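Local coordinates for protein lombricine kinase (Urechis caupo, PDB 3JPZ) that catalyses the reversible transfer of a phosphoryl group between ATP and the guanidino compound lombricine, as a member of the ATP:guanido phosphotransferase (phosphagen kinase) family, at residues F108-V113 / I348-Q352; H292-I298 / I360-P365. All coordinates share one frame; numbering follows the deposited sequence.

Interaction 1: residues F108-V113 / I348-Q352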
loop_
_atom_site.group_PDB
_atom_site.type_symbol
_atom_site.label_atom_id
_atom_site.label_comp_id
_atom_site.label_asym_id
_atom_site.label_seq_id
_atom_site.Cartn_x
_atom_site.Cartn_y
_atom_site.Cartn_z
ATOM N N PHE A 108 -4.336 41.293 9.992
ATOM C CA PHE A 108 -5.591 41.140 10.695
ATOM C C PHE A 108 -5.465 41.598 12.126
ATOM O O PHE A 108 -4.375 41.646 12.691
ATOM C CB PHE A 108 -6.041 39.689 10.693
ATOM C CG PHE A 108 -6.232 39.116 9.337
ATOM C CD1 PHE A 108 -5.472 38.037 8.923
ATOM C CD2 PHE A 108 -7.176 39.642 8.474
ATOM C CE1 PHE A 108 -5.660 37.496 7.679
ATOM C CE2 PHE A 108 -7.359 39.101 7.225
ATOM C CZ PHE A 108 -6.603 38.032 6.828
ATOM N N ASP A 109 -6.617 41.926 12.692
ATOM C CA ASP A 109 -6.769 42.191 14.095
ATOM C C ASP A 109 -6.450 40.897 14.820
ATOM O O ASP A 109 -7.116 39.876 14.628
ATOM C CB ASP A 109 -8.214 42.652 14.363
ATOM C CG ASP A 109 -8.444 43.064 15.797
ATOM O OD1 ASP A 109 -7.675 42.605 16.657
ATOM O OD2 ASP A 109 -9.410 43.823 16.068
ATOM N N GLU A 110 -5.415 40.930 15.645
ATOM C CA GLU A 110 -4.922 39.708 16.245
ATOM C C GLU A 110 -5.725 39.292 17.469
ATOM O O GLU A 110 -5.451 38.266 18.054
ATOM C CB GLU A 110 -3.432 39.832 16.557
ATOM C CG GLU A 110 -2.627 39.994 15.293
ATOM C CD GLU A 110 -1.154 40.217 15.523
ATOM O OE1 GLU A 110 -0.757 40.523 16.669
ATOM O OE2 GLU A 110 -0.394 40.098 14.541
ATOM N N LYS A 111 -6.737 40.070 17.831
ATOM C CA LYS A 111 -7.723 39.610 18.805
ATOM C C LYS A 111 -8.547 38.480 18.190
ATOM O O LYS A 111 -9.130 37.655 18.893
ATOM C CB LYS A 111 -8.640 40.753 19.233
ATOM C CG LYS A 111 -7.953 41.795 20.108
ATOM C CD LYS A 111 -8.929 42.847 20.620
ATOM C CE LYS A 111 -9.401 43.771 19.522
ATOM N NZ LYS A 111 -8.271 44.492 18.906
ATOM N N TYR A 112 -8.593 38.460 16.868
ATOM C CA TYR A 112 -9.381 37.473 16.151
ATOM C C TYR A 112 -8.489 36.463 15.430
ATOM O O TYR A 112 -8.627 35.257 15.639
ATOM C CB TYR A 112 -10.346 38.185 15.199
ATOM C CG TYR A 112 -11.320 39.074 15.948
ATOM C CD1 TYR A 112 -11.052 40.417 16.146
ATOM C CD2 TYR A 112 -12.489 38.553 16.493
ATOM C CE1 TYR A 112 -11.938 41.231 16.841
ATOM C CE2 TYR A 112 -13.376 39.359 17.203
ATOM C CZ TYR A 112 -13.093 40.692 17.366
ATOM O OH TYR A 112 -13.975 41.494 18.058
ATOM N N VAL A 113 -7.558 36.939 14.607
ATOM C CA VAL A 113 -6.658 36.028 13.912
ATOM C C VAL A 113 -5.453 35.660 14.768
ATOM O O VAL A 113 -4.639 36.519 15.115
ATOM C CB VAL A 113 -6.187 36.605 12.564
ATOM C CG1 VAL A 113 -5.194 35.664 11.907
ATOM C CG2 VAL A 113 -7.373 36.829 11.659
ATOM N N ILE A 348 -14.642 38.703 10.399
ATOM C CA ILE A 348 -14.406 39.538 11.571
ATOM C C ILE A 348 -15.426 40.674 11.682
ATOM O O ILE A 348 -15.916 40.948 12.768
ATOM C CB ILE A 348 -12.981 40.131 11.551
ATOM C CG1 ILE A 348 -11.944 39.025 11.762
ATOM C CG2 ILE A 348 -12.828 41.194 12.627
ATOM C CD1 ILE A 348 -10.539 39.424 11.360
ATOM N N ASP A 349 -15.742 41.325 10.562
ATOM C CA ASP A 349 -16.762 42.372 10.543
ATOM C C ASP A 349 -18.078 41.834 11.112
ATOM O O ASP A 349 -18.766 42.501 11.878
ATOM C CB ASP A 349 -17.006 42.886 9.119
ATOM C CG ASP A 349 -15.840 43.682 8.568
ATOM O OD1 ASP A 349 -14.930 44.033 9.343
ATOM O OD2 ASP A 349 -15.841 43.963 7.351
ATOM N N MET A 350 -18.421 40.611 10.740
ATOM C CA MET A 350 -19.676 40.019 11.194
ATOM C C MET A 350 -19.563 39.644 12.656
ATOM O O MET A 350 -20.516 39.790 13.421
ATOM C CB MET A 350 -20.010 38.779 10.378
ATOM C CG MET A 350 -20.245 39.041 8.914
ATOM S SD MET A 350 -20.397 37.487 8.018
ATOM C CE MET A 350 -20.915 38.069 6.416
ATOM N N GLU A 351 -18.390 39.151 13.046
ATOM C CA GLU A 351 -18.168 38.769 14.429
ATOM C C GLU A 351 -18.388 39.988 15.318
ATOM O O GLU A 351 -19.121 39.920 16.299
ATOM C CB GLU A 351 -16.756 38.210 14.622
ATOM C CG GLU A 351 -16.468 37.705 16.020
ATOM C CD GLU A 351 -17.438 36.629 16.480
ATOM O OE1 GLU A 351 -17.814 35.743 15.679
ATOM O OE2 GLU A 351 -17.810 36.661 17.664
ATOM N N GLN A 352 -17.779 41.111 14.948
ATOM C CA GLN A 352 -17.841 42.320 15.763
ATOM C C GLN A 352 -19.265 42.844 15.812
ATOM O O GLN A 352 -19.746 43.251 16.870
ATOM C CB GLN A 352 -16.878 43.384 15.226
ATOM C CG GLN A 352 -15.431 42.949 15.331
ATOM C CD GLN A 352 -14.459 43.838 14.573
ATOM O OE1 GLN A 352 -14.750 44.348 13.485
ATOM N NE2 GLN A 352 -13.279 44.005 15.139
HETATM O O HOH W 1 -10.678 45.045 14.007
HETATM O O HOH W 2 -13.240 44.431 17.975
#
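Phe108 lends the CD2 corner of its ring to the CD1 methyl of Ile348, a loose apolar touch at 4.4 Å; the same ring also lies against Val282 of strand 279-285 and Val344 one turn back on the helix. Asp109 faces Gln352 but does not bond to it directly. A water spans the pair, donating to Asp109 OD2 (2.7 Å) and accepting from Gln352 NE2. The other carboxylate oxygen, Asp109 OD1, closes an Asx turn by accepting from Lys111 N (2.9 Å) on its anti side, while Lys111 NZ makes a salt bridge to it from the syn side, so the carboxylate is gripped from within its own loop. This turn leads into strand 113-122, a central strand of the antiparallel sheet of the phosphagen kinase catalytic domain, and the contact joins the loop at the start of that strand to the C-terminal part of helix 333-355. Tyr112 and Ile348 form the centre of the interface. With CG of Tyr112 turned anti to its carbonyl carbon (chi1 -62°), the side chain is directed toward the helix, where Ile348 CG2 makes a CH-pi contact over one face of the ring, 4.3 Å from the centroid. Glu351 CG approaches Tyr112 CE2 at 3.7 Å, its carboxylate being held by the backbone N atoms of Gln288 and Leu289. The amide plane of Gln352 stands 86° to the ring; its CG lies 3.4 Å from Tyr112 OH, which bonds to Glu355 and also accepts from a second water that in turn takes a weak bond from Gln352 NE2. Val113 CG2 meets Ile348 CD1 at 4.1 Å.

Interaction 2: residues H292-I298 / I360-P365; sequences HPKFEDI and IDDLIP
Ile360 sets its CD1 methyl over the centre of the His292 imidazole, a CH-pi contact 3.5 Å from the centroid and 13° off the ring normal. Its CG1 lies between the backbone N and the carbonyl carbon (chi1 62°), a rotamer that directs the ethyl arm at the ring; Pro293 CD lies against the opposite face. The same CD1 also touches Ile298 CD1 at 4.0 Å. A water in the ring plane joins His292 NE2 to Ile360 N and donates to Asp361 OD1 (2.9 Å), linking the two segments where their side chains do not bond directly. The imidazole is steadied from its own side, since Lys294 N donates to His292 ND1 (3.0 Å) within a type I turn that leads into helix 295-301. The contact therefore ties the entry to this short helix to the C-terminal tail that follows helix 333-355. Further along, Ile364 places CG1 4.1 Å from Ile298 CD1, and its CD1 reaches His292 CE1 and the aliphatic Lys294 CE. Pro365 packs its CD against Ile298 CG1 at 4.2 Å, while its ring also touches Met350 of helix 333-355 and Leu302.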
loop_
_atom_site.group_PDB
_atom_site.type_symbol
_atom_site.label_atom_id
_atom_site.label_comp_id
_atom_site.label_asym_id
_atom_site.label_seq_id
_atom_site.Cartn_x
_atom_site.Cartn_y
_atom_site.Cartn_z
ATOM N N HIS A 292 -24.023 31.474 14.340
ATOM C CA HIS A 292 -24.974 32.084 13.420
ATOM C C HIS A 292 -25.485 31.048 12.418
ATOM O O HIS A 292 -24.696 30.294 11.843
ATOM C CB HIS A 292 -24.341 33.262 12.679
ATOM C CG HIS A 292 -25.339 34.143 11.989
ATOM N ND1 HIS A 292 -25.831 33.866 10.732
ATOM C CD2 HIS A 292 -25.942 35.290 12.384
ATOM C CE1 HIS A 292 -26.692 34.807 10.379
ATOM N NE2 HIS A 292 -26.778 35.683 11.366
ATOM N N PRO A 293 -26.810 31.016 12.206
ATOM C CA PRO A 293 -27.471 30.079 11.286
ATOM C C PRO A 293 -26.903 30.094 9.867
ATOM O O PRO A 293 -26.992 29.078 9.185
ATOM C CB PRO A 293 -28.922 30.566 11.269
ATOM C CG PRO A 293 -29.101 31.278 12.558
ATOM C CD PRO A 293 -27.777 31.890 12.894
ATOM N N LYS A 294 -26.324 31.214 9.436
ATOM C CA LYS A 294 -25.825 31.337 8.072
ATOM C C LYS A 294 -24.302 31.225 8.023
ATOM O O LYS A 294 -23.668 31.609 7.045
ATOM C CB LYS A 294 -26.269 32.669 7.464
ATOM C CG LYS A 294 -27.788 32.885 7.486
ATOM C CD LYS A 294 -28.300 33.407 6.144
ATOM C CE LYS A 294 -29.487 34.355 6.299
ATOM N NZ LYS A 294 -30.752 33.665 6.681
ATOM N N PHE A 295 -23.726 30.676 9.079
ATOM C CA PHE A 295 -22.277 30.598 9.213
ATOM C C PHE A 295 -21.676 29.826 8.045
ATOM O O PHE A 295 -20.759 30.301 7.379
ATOM C CB PHE A 295 -21.928 29.944 10.555
ATOM C CG PHE A 295 -20.456 29.704 10.768
ATOM C CD1 PHE A 295 -19.520 30.689 10.492
ATOM C CD2 PHE A 295 -20.016 28.495 11.288
ATOM C CE1 PHE A 295 -18.179 30.466 10.705
ATOM C CE2 PHE A 295 -18.669 28.268 11.512
ATOM C CZ PHE A 295 -17.751 29.250 11.226
ATOM N N GLU A 296 -22.216 28.637 7.797
ATOM C CA GLU A 296 -21.724 27.759 6.742
ATOM C C GLU A 296 -21.919 28.399 5.381
ATOM O O GLU A 296 -21.056 28.332 4.504
ATOM C CB GLU A 296 -22.489 26.442 6.770
ATOM C CG GLU A 296 -21.644 25.263 6.424
ATOM C CD GLU A 296 -20.525 25.092 7.410
ATOM O OE1 GLU A 296 -20.811 25.072 8.626
ATOM O OE2 GLU A 296 -19.364 25.008 6.966
ATOM N N ASP A 297 -23.084 29.001 5.214
ATOM C CA ASP A 297 -23.416 29.710 3.993
ATOM C C ASP A 297 -22.325 30.738 3.711
ATOM O O ASP A 297 -21.854 30.865 2.589
ATOM C CB ASP A 297 -24.758 30.447 4.121
ATOM C CG ASP A 297 -25.807 29.672 4.924
ATOM O OD1 ASP A 297 -25.474 29.025 5.945
ATOM O OD2 ASP A 297 -26.994 29.744 4.542
ATOM N N ILE A 298 -21.935 31.466 4.753
ATOM C CA ILE A 298 -21.038 32.606 4.628
ATOM C C ILE A 298 -19.656 32.167 4.168
ATOM O O ILE A 298 -19.061 32.759 3.268
ATOM C CB ILE A 298 -20.931 33.347 5.972
ATOM C CG1 ILE A 298 -22.227 34.126 6.232
ATOM C CG2 ILE A 298 -19.727 34.273 5.979
ATOM C CD1 ILE A 298 -22.541 34.353 7.694
ATOM N N ILE A 360 -26.296 40.885 11.187
ATOM C CA ILE A 360 -25.298 40.834 10.122
ATOM C C ILE A 360 -25.961 40.596 8.774
ATOM O O ILE A 360 -25.296 40.249 7.803
ATOM C CB ILE A 360 -24.270 39.705 10.337
ATOM C CG1 ILE A 360 -24.966 38.344 10.333
ATOM C CG2 ILE A 360 -23.506 39.914 11.623
ATOM C CD1 ILE A 360 -24.028 37.191 10.005
ATOM N N ASP A 361 -27.275 40.767 8.721
ATOM C CA ASP A 361 -28.018 40.535 7.493
ATOM C C ASP A 361 -27.481 41.371 6.330
ATOM O O ASP A 361 -27.516 40.936 5.185
ATOM C CB ASP A 361 -29.504 40.818 7.716
ATOM C CG ASP A 361 -30.144 39.823 8.666
ATOM O OD1 ASP A 361 -29.470 38.833 9.031
ATOM O OD2 ASP A 361 -31.317 40.027 9.044
ATOM N N ASP A 362 -26.980 42.566 6.620
ATOM C CA ASP A 362 -26.477 43.440 5.563
ATOM C C ASP A 362 -24.999 43.188 5.257
ATOM O O ASP A 362 -24.453 43.750 4.310
ATOM C CB ASP A 362 -26.706 44.914 5.919
ATOM C CG ASP A 362 -25.806 45.395 7.042
ATOM O OD1 ASP A 362 -25.482 44.595 7.947
ATOM O OD2 ASP A 362 -25.426 46.586 7.019
ATOM N N LEU A 363 -24.357 42.346 6.059
ATOM C CA LEU A 363 -22.959 41.985 5.830
ATOM C C LEU A 363 -22.824 40.634 5.136
ATOM O O LEU A 363 -21.847 40.388 4.420
ATOM C CB LEU A 363 -22.199 41.949 7.156
ATOM C CG LEU A 363 -22.291 43.218 7.998
ATOM C CD1 LEU A 363 -21.454 43.073 9.261
ATOM C CD2 LEU A 363 -21.855 44.436 7.188
ATOM N N ILE A 364 -23.799 39.758 5.358
ATOM C CA ILE A 364 -23.793 38.445 4.729
ATOM C C ILE A 364 -23.676 38.609 3.222
ATOM O O ILE A 364 -24.419 39.387 2.626
ATOM C CB ILE A 364 -25.083 37.665 5.043
ATOM C CG1 ILE A 364 -25.129 37.291 6.523
ATOM C CG2 ILE A 364 -25.170 36.405 4.194
ATOM C CD1 ILE A 364 -26.532 37.264 7.091
ATOM N N PRO A 365 -22.733 37.884 2.600
ATOM C CA PRO A 365 -22.661 37.920 1.137
ATOM C C PRO A 365 -24.017 37.527 0.550
ATOM O O PRO A 365 -24.532 36.438 0.849
ATOM C CB PRO A 365 -21.596 36.872 0.804
ATOM C CG PRO A 365 -20.792 36.720 2.055
ATOM C CD PRO A 365 -21.739 36.967 3.184
HETATM O O HOH W 3 -28.281 38.487 11.638
#

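Helix 333-355 relates the two contacts: interaction 1 uses its last turns directly, whereas interaction 2 is formed by the tail beyond it, with Ile298, Ile360 and Pro365 also resting on the helix. Met350 joins them, its CE lying 3.5 Å from Pro365 CD. Both lie peripherally, with centres 15 Å apart, and both are partly buried; each combines apolar contacts with a water-mediated polar link. Interaction 1 adjoins the central sheet, near residues predicted to bind ATP, and is built round a tyrosine and an isoleucine with a carboxylate-lysine pair beside them. Interaction 2 lies away from the nucleotide-binding residues and relies on three isoleucines, a proline and a histidine.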